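Local coordinates for catabolite control protein A (Lactococcus lactis, PDB 2O20) that probably acts as a global DNA-binding transcription regulator of carbon catabolite repression and activation, at residues D[184-189]-D[217-222]; D[170-175]-D[242-247]; D[270-275]-D[286-291]. The protein carries 1 engineered substitution. All coordinates share one frame; numbering follows the deposited sequence.

Contact 1. Residues D[184-189]-D[217-222]; sequences AYIMGS and LVFEGN
I186 and F219 meet on one face of the sheet, where CG1 of I186 lies 4.1 Å from CB of F219 and the two side chains cross obliquely. CG of F219 is anti to its own carbonyl carbon (chi1 -64°), and the ring beyond it comes up to A184, whose CB is 4.1 Å from CE2 of F219. L231 and L235 of helix 225-237 pack against this layer. The other branch of I186, CG2, rests on the side-chain amide of N222, 3.7 Å from ND2. On the opposite face V218 packs on M199 and Y202 of helix 193-208, while the ring of Y185 makes an edge-to-face contact with that of Y202.

Between the two faces the backbones pair in parallel. Y185 N bonds to L217 O, F219 N reaches Y185 O at 2.9 Å, and M187 N meets F219 O at 2.9 Å in a nearly straight bond (174°). F219 O also accepts a weak bond from ND2 of N222, at 3.1 Å. An alanine at N222 would probably leave F219 O with M187 N as its one remaining donor within the pair and open a gap beside CG2 of I186.

Past the strand ends the bonding becomes less regular. N222 N donates to M187 O at 3.0 Å, whereas G221 N reaches G188 O at 2.8 Å from well above the carbonyl plane. On the solvent-exposed side, CB and CG of E220 rest against G188 O, and OE1 of E220 is hydrogen-bonded to L190 N. A water joins N222 O to I186 O, the latter bond weak. Strand 183-186, helix 193-208 and strand 218-219 form a beta-alpha-beta unit, the repeating topology of the periplasmic-binding-protein fold, with 218-219 at the edge of its sheet.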
loop_
_atom_site.group_PDB
_atom_site.type_symbol
_atom_site.label_atom_id
_atom_site.label_comp_id
_atom_site.label_asym_id
_atom_site.label_seq_id
_atom_site.Cartn_x
_atom_site.Cartn_y
_atom_site.Cartn_z
ATOM N N ALA D 184 -4.941 24.506 -10.609
ATOM C CA ALA D 184 -4.146 23.537 -11.357
ATOM C C ALA D 184 -4.868 22.186 -11.471
ATOM O O ALA D 184 -5.621 21.799 -10.592
ATOM C CB ALA D 184 -2.855 23.348 -10.718
ATOM N N TYR D 185 -4.625 21.503 -12.582
ATOM C CA TYR D 185 -4.962 20.090 -12.740
ATOM C C TYR D 185 -3.666 19.288 -12.963
ATOM O O TYR D 185 -2.878 19.543 -13.895
ATOM C CB TYR D 185 -5.943 19.835 -13.908
ATOM C CG TYR D 185 -6.783 18.607 -13.621
ATOM C CD1 TYR D 185 -8.115 18.732 -13.244
ATOM C CD2 TYR D 185 -6.221 17.328 -13.626
ATOM C CE1 TYR D 185 -8.862 17.625 -12.919
ATOM C CE2 TYR D 185 -6.980 16.200 -13.306
ATOM C CZ TYR D 185 -8.295 16.373 -12.940
ATOM O OH TYR D 185 -9.085 15.297 -12.615
ATOM N N ILE D 186 -3.434 18.317 -12.088
ATOM C CA ILE D 186 -2.238 17.468 -12.171
ATOM C C ILE D 186 -2.700 16.043 -12.608
ATOM O O ILE D 186 -3.544 15.424 -11.950
ATOM C CB ILE D 186 -1.444 17.433 -10.827
ATOM C CG1 ILE D 186 -0.934 18.833 -10.453
ATOM C CG2 ILE D 186 -0.262 16.502 -10.940
ATOM C CD1 ILE D 186 -0.622 19.018 -9.011
ATOM N N MET D 187 -2.153 15.550 -13.713
ATOM C CA MET D 187 -2.579 14.275 -14.294
ATOM C C MET D 187 -1.406 13.460 -14.810
ATOM O O MET D 187 -0.256 13.920 -14.767
ATOM C CB MET D 187 -3.552 14.529 -15.465
ATOM C CG MET D 187 -2.962 15.396 -16.606
ATOM S SD MET D 187 -4.082 15.427 -18.038
ATOM C CE MET D 187 -5.580 15.958 -17.264
ATOM N N GLY D 188 -1.733 12.267 -15.333
ATOM C CA GLY D 188 -0.829 11.455 -16.150
ATOM C C GLY D 188 -0.695 11.960 -17.582
ATOM O O GLY D 188 -0.576 13.156 -17.812
ATOM N N SER D 189 -0.690 11.061 -18.553
ATOM C CA SER D 189 -0.582 11.451 -19.974
ATOM C C SER D 189 -1.913 11.925 -20.517
ATOM O O SER D 189 -2.914 11.193 -20.481
ATOM C CB SER D 189 -0.054 10.295 -20.819
ATOM O OG SER D 189 -0.172 10.598 -22.207
ATOM N N LEU D 217 -1.398 25.778 -16.323
ATOM C CA LEU D 217 -1.822 25.234 -15.032
ATOM C C LEU D 217 -2.222 23.750 -15.104
ATOM O O LEU D 217 -2.824 23.226 -14.168
ATOM C CB LEU D 217 -2.942 26.082 -14.423
ATOM C CG LEU D 217 -2.609 27.541 -14.055
ATOM C CD1 LEU D 217 -3.877 28.216 -13.475
ATOM C CD2 LEU D 217 -1.481 27.642 -13.076
ATOM N N VAL D 218 -1.883 23.085 -16.216
ATOM C CA VAL D 218 -2.064 21.653 -16.368
ATOM C C VAL D 218 -0.677 21.013 -16.392
ATOM O O VAL D 218 0.243 21.456 -17.100
ATOM C CB VAL D 218 -2.886 21.285 -17.621
ATOM C CG1 VAL D 218 -3.011 19.758 -17.751
ATOM C CG2 VAL D 218 -4.253 21.946 -17.553
ATOM N N PHE D 219 -0.525 20.028 -15.530
ATOM C CA PHE D 219 0.753 19.382 -15.288
ATOM C C PHE D 219 0.591 17.902 -15.616
ATOM O O PHE D 219 -0.040 17.165 -14.859
ATOM C CB PHE D 219 1.162 19.614 -13.834
ATOM C CG PHE D 219 1.410 21.061 -13.512
ATOM C CD1 PHE D 219 2.681 21.618 -13.648
ATOM C CD2 PHE D 219 0.362 21.904 -13.127
ATOM C CE1 PHE D 219 2.904 22.975 -13.380
ATOM C CE2 PHE D 219 0.577 23.258 -12.872
ATOM C CZ PHE D 219 1.850 23.795 -12.988
ATOM N N GLU D 220 1.130 17.493 -16.773
ATOM C CA GLU D 220 1.058 16.112 -17.246
ATOM C C GLU D 220 2.229 15.199 -16.836
ATOM O O GLU D 220 3.340 15.650 -16.543
ATOM C CB GLU D 220 1.033 16.088 -18.781
ATOM C CG GLU D 220 -0.200 16.660 -19.441
ATOM C CD GLU D 220 -0.070 16.514 -20.944
ATOM O OE1 GLU D 220 0.040 15.343 -21.416
ATOM O OE2 GLU D 220 -0.038 17.552 -21.637
ATOM N N GLY D 221 1.973 13.902 -16.860
ATOM C CA GLY D 221 3.016 12.875 -16.677
ATOM C C GLY D 221 3.402 12.536 -15.248
ATOM O O GLY D 221 4.531 12.084 -14.978
ATOM N N ASN D 222 2.459 12.737 -14.333
ATOM C CA ASN D 222 2.705 12.650 -12.900
ATOM C C ASN D 222 2.036 11.454 -12.286
ATOM O O ASN D 222 0.818 11.344 -12.344
ATOM C CB ASN D 222 2.207 13.919 -12.227
ATOM C CG ASN D 222 3.022 15.097 -12.627
ATOM O OD1 ASN D 222 4.217 15.154 -12.312
ATOM N ND2 ASN D 222 2.419 16.026 -13.376
HETATM O O HOH W 1 -1.690 12.822 -10.840
#

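Contact 2. Residues D[170-175]-D[242-247]; sequences QSTKKL and SAVVSH. With SO4 (sulfate ion), chain L.
V244 pushes both methyl groups against the helix: CG1 lies 3.7 Å from CB of S171, and CG2 is 3.6 Å from CD1 of L175. T172 adds OG1, 4.0 Å from the same CG2, its side chain crossing that of V244 at about a right angle. L175 also lies over S242, with CD1 3.8 Å from OG; that hydroxyl, set between its backbone N and carbonyl carbon, is buried without a polar partner in the model.

S171 OG is bonded to A167 O and presents CB to V244, whereas T172 OG1, bonded to A168 O, touches V244 itself. I183 and I272, from the strands flanking 242-245, extend the apolar layer around L175. Beyond the strand, the hydroxyl of S246 sits over one face of the H247 ring, whose ND1 is bonded to N222 O. NE2 of H247 makes a weak 3.4 Å bond to O3 of a sulfate, probably from the crystallisation liquor, which N195 also holds.

The 170-175 piece of helix 164-177 runs nearly antiparallel to strand 242-245 (167°), with the axes of these short segments 8.7 Å apart, the helix-on-sheet packing of the alpha/beta sandwich in LacI-family effector-binding domains.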
loop_
_atom_site.group_PDB
_atom_site.type_symbol
_atom_site.label_atom_id
_atom_site.label_comp_id
_atom_site.label_asym_id
_atom_site.label_seq_id
_atom_site.Cartn_x
_atom_site.Cartn_y
_atom_site.Cartn_z
ATOM N N GLN D 170 -16.938 18.160 -10.901
ATOM C CA GLN D 170 -17.368 18.399 -9.505
ATOM C C GLN D 170 -16.179 18.867 -8.622
ATOM O O GLN D 170 -16.333 19.743 -7.787
ATOM C CB GLN D 170 -17.973 17.141 -8.888
ATOM C CG GLN D 170 -19.343 16.756 -9.438
ATOM C CD GLN D 170 -19.711 15.325 -9.114
ATOM O OE1 GLN D 170 -18.882 14.552 -8.634
ATOM N NE2 GLN D 170 -20.966 14.958 -9.396
ATOM N N SER D 171 -14.996 18.283 -8.831
ATOM C CA SER D 171 -13.798 18.672 -8.092
ATOM C C SER D 171 -13.403 20.137 -8.363
ATOM O O SER D 171 -13.117 20.932 -7.426
ATOM C CB SER D 171 -12.617 17.733 -8.457
ATOM O OG SER D 171 -12.885 16.422 -8.054
ATOM N N THR D 172 -13.349 20.489 -9.645
ATOM C CA THR D 172 -12.994 21.853 -10.057
ATOM C C THR D 172 -14.031 22.862 -9.525
ATOM O O THR D 172 -13.658 23.879 -8.958
ATOM C CB THR D 172 -12.841 21.943 -11.585
ATOM O OG1 THR D 172 -11.913 20.935 -12.026
ATOM C CG2 THR D 172 -12.391 23.355 -12.034
ATOM N N LYS D 173 -15.328 22.552 -9.665
ATOM C CA LYS D 173 -16.391 23.420 -9.157
ATOM C C LYS D 173 -16.335 23.647 -7.648
ATOM O O LYS D 173 -16.609 24.730 -7.167
ATOM C CB LYS D 173 -17.773 22.834 -9.546
ATOM C CG LYS D 173 -18.923 23.777 -9.421
ATOM C CD LYS D 173 -20.234 23.114 -9.933
ATOM C CE LYS D 173 -21.366 24.103 -10.015
ATOM N NZ LYS D 173 -22.529 23.465 -10.687
ATOM N N LYS D 174 -15.962 22.619 -6.889
ATOM C CA LYS D 174 -15.790 22.758 -5.460
ATOM C C LYS D 174 -14.722 23.810 -5.110
ATOM O O LYS D 174 -14.886 24.592 -4.175
ATOM C CB LYS D 174 -15.415 21.394 -4.866
ATOM C CG LYS D 174 -15.267 21.392 -3.373
ATOM C CD LYS D 174 -15.242 19.978 -2.812
ATOM C CE LYS D 174 -14.828 19.986 -1.383
ATOM N NZ LYS D 174 -15.891 20.545 -0.512
ATOM N N LEU D 175 -13.630 23.830 -5.859
ATOM C CA LEU D 175 -12.554 24.807 -5.617
ATOM C C LEU D 175 -12.987 26.213 -6.111
ATOM O O LEU D 175 -12.623 27.239 -5.523
ATOM C CB LEU D 175 -11.268 24.367 -6.314
ATOM C CG LEU D 175 -10.663 23.061 -5.779
ATOM C CD1 LEU D 175 -9.541 22.543 -6.657
ATOM C CD2 LEU D 175 -10.191 23.233 -4.351
ATOM N N SER D 242 -4.839 26.301 -5.669
ATOM C CA SER D 242 -5.451 25.013 -5.426
ATOM C C SER D 242 -5.116 24.071 -6.574
ATOM O O SER D 242 -4.619 24.499 -7.625
ATOM C CB SER D 242 -6.949 25.161 -5.269
ATOM O OG SER D 242 -7.528 25.723 -6.448
ATOM N N ALA D 243 -5.389 22.788 -6.365
ATOM C CA ALA D 243 -5.183 21.779 -7.373
ATOM C C ALA D 243 -6.139 20.597 -7.224
ATOM O O ALA D 243 -6.421 20.158 -6.101
ATOM C CB ALA D 243 -3.769 21.285 -7.286
ATOM N N VAL D 244 -6.562 20.078 -8.370
ATOM C CA VAL D 244 -7.218 18.758 -8.510
ATOM C C VAL D 244 -6.149 17.812 -9.048
ATOM O O VAL D 244 -5.429 18.150 -9.997
ATOM C CB VAL D 244 -8.380 18.785 -9.492
ATOM C CG1 VAL D 244 -9.114 17.404 -9.502
ATOM C CG2 VAL D 244 -9.310 19.960 -9.162
ATOM N N VAL D 245 -6.007 16.661 -8.390
ATOM C CA VAL D 245 -4.928 15.734 -8.662
ATOM C C VAL D 245 -5.502 14.326 -8.933
ATOM O O VAL D 245 -6.337 13.814 -8.163
ATOM C CB VAL D 245 -3.928 15.704 -7.481
ATOM C CG1 VAL D 245 -2.726 14.867 -7.889
ATOM C CG2 VAL D 245 -3.517 17.154 -7.042
ATOM N N SER D 246 -5.150 13.734 -10.063
ATOM C CA SER D 246 -5.811 12.501 -10.427
ATOM C C SER D 246 -5.352 11.278 -9.606
ATOM O O SER D 246 -6.154 10.380 -9.386
ATOM C CB SER D 246 -5.674 12.218 -11.922
ATOM O OG SER D 246 -4.338 11.999 -12.231
ATOM N N HIS D 247 -4.092 11.234 -9.194
ATOM C CA HIS D 247 -3.557 10.066 -8.459
ATOM C C HIS D 247 -3.281 10.410 -7.009
ATOM O O HIS D 247 -2.689 11.418 -6.712
ATOM C CB HIS D 247 -2.299 9.532 -9.118
ATOM C CG HIS D 247 -2.526 9.056 -10.508
ATOM N ND1 HIS D 247 -1.779 9.501 -11.577
ATOM C CD2 HIS D 247 -3.480 8.240 -11.023
ATOM C CE1 HIS D 247 -2.233 8.947 -12.685
ATOM N NE2 HIS D 247 -3.268 8.186 -12.378
HETATM S S SO4 L . -3.793 7.551 -15.752
HETATM O O1 SO4 L . -3.904 7.170 -17.166
HETATM O O2 SO4 L . -3.042 8.806 -15.659
HETATM O O3 SO4 L . -5.133 7.719 -15.189
HETATM O O4 SO4 L . -3.073 6.497 -15.035
#

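Contact 3. Residues D[270-275]-D[286-291]; sequences EIISGA and TLTSVN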
loop_
_atom_site.group_PDB
_atom_site.type_symbol
_atom_site.label_atom_id
_atom_site.label_comp_id
_atom_site.label_asym_id
_atom_site.label_seq_id
_atom_site.Cartn_x
_atom_site.Cartn_y
_atom_site.Cartn_z
ATOM N N GLU D 270 -5.402 24.684 -1.428
ATOM C CA GLU D 270 -6.369 23.595 -1.278
ATOM C C GLU D 270 -6.074 22.486 -2.286
ATOM O O GLU D 270 -5.624 22.754 -3.389
ATOM C CB GLU D 270 -7.784 24.089 -1.516
ATOM C CG GLU D 270 -8.283 25.206 -0.589
ATOM C CD GLU D 270 -9.751 25.515 -0.809
ATOM O OE1 GLU D 270 -10.607 24.635 -0.591
ATOM O OE2 GLU D 270 -10.053 26.654 -1.260
ATOM N N ILE D 271 -6.303 21.246 -1.872
ATOM C CA ILE D 271 -6.004 20.065 -2.682
ATOM C C ILE D 271 -7.198 19.073 -2.653
ATOM O O ILE D 271 -7.757 18.778 -1.602
ATOM C CB ILE D 271 -4.731 19.318 -2.191
ATOM C CG1 ILE D 271 -3.515 20.245 -2.207
ATOM C CG2 ILE D 271 -4.448 18.078 -3.069
ATOM C CD1 ILE D 271 -2.266 19.659 -1.548
ATOM N N ILE D 272 -7.541 18.554 -3.828
ATOM C CA ILE D 272 -8.520 17.467 -3.944
ATOM C C ILE D 272 -7.841 16.336 -4.724
ATOM O O ILE D 272 -7.327 16.552 -5.812
ATOM C CB ILE D 272 -9.833 17.931 -4.662
ATOM C CG1 ILE D 272 -10.455 19.120 -3.928
ATOM C CG2 ILE D 272 -10.837 16.719 -4.739
ATOM C CD1 ILE D 272 -11.714 19.705 -4.585
ATOM N N SER D 273 -7.791 15.156 -4.128
ATOM C CA SER D 273 -7.237 13.958 -4.745
ATOM C C SER D 273 -8.269 13.148 -5.569
ATOM O O SER D 273 -9.454 13.454 -5.610
ATOM C CB SER D 273 -6.601 13.076 -3.647
ATOM O OG SER D 273 -5.770 12.067 -4.214
ATOM N N GLY D 274 -7.772 12.113 -6.230
ATOM C CA GLY D 274 -8.502 11.427 -7.261
ATOM C C GLY D 274 -9.242 10.129 -6.962
ATOM O O GLY D 274 -10.146 9.787 -7.737
ATOM N N ALA D 275 -8.895 9.392 -5.903
ATOM C CA ALA D 275 -9.534 8.066 -5.643
ATOM C C ALA D 275 -9.840 7.626 -4.201
ATOM O O ALA D 275 -10.660 6.702 -3.984
ATOM C CB ALA D 275 -8.722 6.937 -6.356
ATOM N N THR D 286 -5.799 15.848 6.926
ATOM C CA THR D 286 -6.653 14.938 6.183
ATOM C C THR D 286 -6.955 15.454 4.776
ATOM O O THR D 286 -7.063 16.666 4.534
ATOM C CB THR D 286 -7.966 14.595 6.942
ATOM O OG1 THR D 286 -8.751 15.773 7.125
ATOM C CG2 THR D 286 -7.675 13.954 8.257
ATOM N N LEU D 287 -6.978 14.516 3.848
ATOM C CA LEU D 287 -6.978 14.811 2.425
ATOM C C LEU D 287 -8.362 14.672 1.766
ATOM O O LEU D 287 -8.920 13.570 1.657
ATOM C CB LEU D 287 -5.964 13.891 1.719
ATOM C CG LEU D 287 -5.121 14.464 0.572
ATOM C CD1 LEU D 287 -4.293 13.348 -0.085
ATOM C CD2 LEU D 287 -5.932 15.203 -0.482
ATOM N N THR D 288 -8.906 15.782 1.290
ATOM C CA THR D 288 -10.137 15.753 0.494
ATOM C C THR D 288 -9.936 14.964 -0.814
ATOM O O THR D 288 -8.926 15.112 -1.492
ATOM C CB THR D 288 -10.632 17.202 0.190
ATOM O OG1 THR D 288 -10.978 17.848 1.412
ATOM C CG2 THR D 288 -11.860 17.218 -0.716
ATOM N N SER D 289 -10.902 14.125 -1.173
ATOM C CA SER D 289 -10.722 13.253 -2.350
ATOM C C SER D 289 -12.055 12.835 -2.986
ATOM O O SER D 289 -13.034 12.609 -2.290
ATOM C CB SER D 289 -9.937 11.977 -1.950
ATOM O OG SER D 289 -9.399 11.306 -3.062
ATOM N N VAL D 290 -12.054 12.697 -4.309
ATOM C CA VAL D 290 -13.003 11.816 -4.985
ATOM C C VAL D 290 -12.816 10.396 -4.410
ATOM O O VAL D 290 -11.681 9.882 -4.326
ATOM C CB VAL D 290 -12.761 11.806 -6.528
ATOM C CG1 VAL D 290 -13.547 10.695 -7.240
ATOM C CG2 VAL D 290 -13.055 13.182 -7.122
ATOM N N ASN D 291 -13.919 9.782 -3.971
ATOM C CA ASN D 291 -13.931 8.379 -3.555
ATOM C C ASN D 291 -14.358 7.478 -4.730
ATOM O O ASN D 291 -15.521 7.534 -5.178
ATOM C CB ASN D 291 -14.875 8.177 -2.363
ATOM C CG ASN D 291 -14.783 6.766 -1.763
ATOM O OD1 ASN D 291 -13.751 6.362 -1.235
ATOM N ND2 ASN D 291 -15.873 6.021 -1.841
#
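S273 and S289 face each other at a single backbone bridge, where the chain of strand 270-272, in the parallel sheet of the LacI-type periplasmic-binding fold, meets that of strand 289-291. That later strand pairs antiparallel with 324-326, consistent with the strands that cross between the two lobes in this family. Two bonds flank the bridge: S273 N to T288 O, nearly straight at 174°, and V290 N to S273 O at 3.0 Å, with the donor above the carbonyl plane.

Both serines place OG anti to the backbone N (chi1 -166° in S273, -163° in S289), yet the hydroxyls serve different partners. OG of S273 is bonded to OD1 of D248 at the start of helix 248-260; CB of S273 lies 3.4 Å from OG of S289.

T288 splits its two branches between apolar and polar surroundings. CG2, anti to the backbone N, points to I272 and lies 4.0 Å from its CG1, the two side chains passing obliquely; OG1 is bonded to T331 OG1 and R328 N. I272 also touches S171 and L175 of helix 164-177, which places the methyl of T288 next to the side of the sheet that faces this helix. V290 sets CB 3.5 Å and CG1 3.6 Å from G274 O, while OD1 of N291 is hydrogen-bonded to ND2 of N276. OG of S289 closes back on its own segment, donating to V290 O at 3.0 Å from above that carbonyl's plane.

All three contacts belong to the lobe built on the four-stranded parallel sheet, whose strand order is 218-219, 183-186, 242-245, 270-272. Contact 1 joins the first two, contact 2 sets helix 164-177 against the third, and contact 3 extends from the fourth to strand 289-291. Their centres step across the lobe, contacts 1 and 2 about 12 Å apart and contacts 2 and 3 about 8 Å. Strand 242-245 bonds to both neighbours, V244 to I186 and V245 to I272, linking contacts 1 and 3, which do not touch. Along the chain contact 1 falls between the two segments of contact 2, and contact 3 follows both. Segments far apart in sequence thus build one lobe.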